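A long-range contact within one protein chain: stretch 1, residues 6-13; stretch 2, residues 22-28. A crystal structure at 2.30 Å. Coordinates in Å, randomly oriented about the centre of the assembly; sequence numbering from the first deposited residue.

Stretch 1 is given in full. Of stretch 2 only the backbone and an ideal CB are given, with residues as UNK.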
# COMPACT_ATOMS: atom_id res chain seq x y z
N PRO A 6 2.21 6.70 -10.03
CA PRO A 6 1.55 7.51 -9.00
C PRO A 6 0.01 7.65 -9.07
O PRO A 6 -0.59 7.81 -8.01
CB PRO A 6 2.21 8.89 -9.18
CG PRO A 6 3.58 8.57 -9.72
CD PRO A 6 3.33 7.43 -10.66
N PRO A 7 -0.61 7.60 -10.27
CA PRO A 7 -2.07 7.76 -10.20
C PRO A 7 -2.76 6.67 -9.38
O PRO A 7 -3.81 6.94 -8.78
CB PRO A 7 -2.50 7.69 -11.66
CG PRO A 7 -1.31 8.22 -12.43
CD PRO A 7 -0.11 7.67 -11.66
N ALA A 8 -2.17 5.48 -9.31
CA ALA A 8 -2.75 4.38 -8.55
C ALA A 8 -2.24 4.33 -7.09
O ALA A 8 -2.51 3.37 -6.37
CB ALA A 8 -2.47 3.03 -9.27
N VAL A 9 -1.48 5.35 -6.69
CA VAL A 9 -0.96 5.46 -5.33
C VAL A 9 -1.80 6.48 -4.59
O VAL A 9 -1.87 7.65 -5.01
CB VAL A 9 0.53 5.87 -5.32
CG1 VAL A 9 1.07 5.93 -3.88
CG2 VAL A 9 1.34 4.93 -6.18
N VAL A 10 -2.47 6.05 -3.51
CA VAL A 10 -3.41 6.93 -2.82
C VAL A 10 -2.99 7.15 -1.38
O VAL A 10 -2.16 6.42 -0.83
CB VAL A 10 -4.85 6.36 -2.83
CG1 VAL A 10 -5.42 6.29 -4.25
CG2 VAL A 10 -4.92 4.99 -2.13
N GLY A 11 -3.58 8.17 -0.76
CA GLY A 11 -3.44 8.36 0.68
C GLY A 11 -4.67 7.77 1.36
O GLY A 11 -5.77 7.81 0.81
N VAL A 12 -4.49 7.23 2.56
CA VAL A 12 -5.60 6.71 3.34
C VAL A 12 -5.64 7.39 4.71
O VAL A 12 -4.60 7.58 5.33
CB VAL A 12 -5.50 5.17 3.49
CG1 VAL A 12 -6.62 4.66 4.35
CG2 VAL A 12 -5.50 4.49 2.11
N GLY A 13 -6.83 7.75 5.20
CA GLY A 13 -6.95 8.35 6.51
C GLY A 13 -8.38 8.42 7.00
O GLY A 13 -9.27 7.80 6.41
N UNK A 22 -2.77 9.23 6.76
CA UNK A 22 -1.88 8.71 7.81
C UNK A 22 -1.18 7.46 7.28
O UNK A 22 -0.33 6.88 7.95
CB UNK A 22 -2.66 8.40 9.09
N UNK A 23 -1.58 7.04 6.09
CA UNK A 23 -0.93 5.93 5.40
C UNK A 23 -1.19 6.05 3.91
O UNK A 23 -1.94 6.93 3.46
CB UNK A 23 -1.43 4.58 5.93
N UNK A 24 -0.58 5.15 3.15
CA UNK A 24 -0.75 5.08 1.71
C UNK A 24 -1.55 3.84 1.37
O UNK A 24 -1.89 3.05 2.27
CB UNK A 24 0.60 5.07 0.99
N UNK A 25 -1.82 3.65 0.09
CA UNK A 25 -2.64 2.55 -0.39
C UNK A 25 -2.46 2.41 -1.90
O UNK A 25 -1.92 3.32 -2.54
CB UNK A 25 -4.11 2.77 -0.03
N UNK A 26 -2.90 1.28 -2.45
CA UNK A 26 -2.73 0.97 -3.87
C UNK A 26 -4.09 0.67 -4.51
O UNK A 26 -4.83 -0.17 -4.00
CB UNK A 26 -1.78 -0.22 -4.05
N UNK A 27 -4.42 1.36 -5.60
CA UNK A 27 -5.67 1.06 -6.30
C UNK A 27 -5.49 -0.19 -7.13
O UNK A 27 -4.58 -0.25 -7.97
CB UNK A 27 -6.11 2.23 -7.18
N UNK A 28 -6.34 -1.19 -6.92
CA UNK A 28 -6.14 -2.45 -7.63
C UNK A 28 -7.35 -2.85 -8.46
O UNK A 28 -7.39 -3.94 -9.05
CB UNK A 28 -5.81 -3.56 -6.63

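The two segments pair as antiparallel strands: the backbone hydrogen bonds from positions 22, 23, 25 and 27 run to Ala8, Val10 and Val12, while positions 24 and 26 form the non-hydrogen-bonded pairs.

Position 22 has Gly13 as its nearest CA neighbour, at 5.2 Å CA to CA. Its N donates to Val12 O at 2.8 Å, and its CA-to-CB bond points sideways, with the ideal CB 5.0 Å from Gly13 CA. No side chain opposes it and stretch 1 offers no charge, so many residues, small or large, polar or apolar, would fit. The deposited residue is Val22, in the m rotamer; its CG2 lies 3.7 Å from Val12 O and 4.3 Å from Gly13 CA.

Position 23 pairs with Val12. The position 23 carbonyl O accepts from Val12 N at 2.7 Å, nearly linearly, and its own N donates to Val12 O at 3.2 Å, so Val12 O receives two amides. The CB lies on the face that carries the Val12 side chain, but the nearest atom of stretch 1 to it is Val12 O at 4.4 Å. Alanine, serine or a beta-branched residue would suit this extended backbone. Ala23 is found, adding little beyond its backbone.

Position 24 sits across from Gly11, where the strands draw closest in register, with CA atoms 4.4 Å apart. Its CA makes a CA-H...O contact with Val10 O at 3.2 Å. The CB projects to the face bearing Val9, and the ideal CB of position 24 is 5.0 Å from Val9 CG1; the glycine opposite leaves room, so small polar, small apolar or beta-branched residues are all plausible. Ser24 takes the m rotamer, and its OG is hydrogen-bonded elsewhere in the structure.

Position 25 is the most restrictive. It forms a hydrogen-bonded pair with Val10: Val10 N donates to the position 25 O at 2.9 Å, while the return bond from the position 25 N to Val10 O, also 2.9 Å, is weak, with an angle of 125°. The ideal CB would lie only 3.1 Å from Val12 CG2 and 3.2 Å from Val10 CG2, too tight for a methyl group. Glycine is therefore strongly favoured, and Gly25 is deposited; the Val12 CG2 methyl approaches its CA at 4.3 Å.

Position 26 pairs with Val9 without direct hydrogen bonds between them. Its CB shares the face of Val9, and the nearest atom of stretch 1 is Ala8 O, at 4.3 Å. Stretch 1 leaves this choice open, and small or larger residues would do. The deposited residue is Ala26; its CA makes a CA-H...O contact with Ala8 O at 3.5 Å.

At position 27 the N donates to Ala8 O at 2.9 Å and 171°. The CB points sideways, near Ala8 CB and 5.1 Å from Val10 CG1, which favours a branched or long aliphatic residue. Ile27, with chi1 m and chi2 t, packs its CG1 against Val10 CG1 at 3.6 Å and brings CD1 to 4.0 Å from Pro7 O.

At position 28 the CA-to-CB bond points away, and stretch 1 imposes no choice; Val28 makes no contact with it.

Stretch 2 (22-28) VASGAIV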
# COMPACT_ATOMS: atom_id res chain seq x y z
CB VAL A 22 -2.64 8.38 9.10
CG1 VAL A 22 -3.40 9.61 9.60
CG2 VAL A 22 -3.59 7.20 8.87
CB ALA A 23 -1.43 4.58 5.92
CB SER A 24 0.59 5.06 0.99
OG SER A 24 1.34 6.22 1.30
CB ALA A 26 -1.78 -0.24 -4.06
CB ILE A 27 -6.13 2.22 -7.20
CG1 ILE A 27 -6.12 3.56 -6.46
CG2 ILE A 27 -7.55 1.95 -7.73
CD1 ILE A 27 -6.74 4.69 -7.28
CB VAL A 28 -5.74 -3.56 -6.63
CG1 VAL A 28 -4.38 -3.21 -6.00
CG2 VAL A 28 -6.81 -3.71 -5.55
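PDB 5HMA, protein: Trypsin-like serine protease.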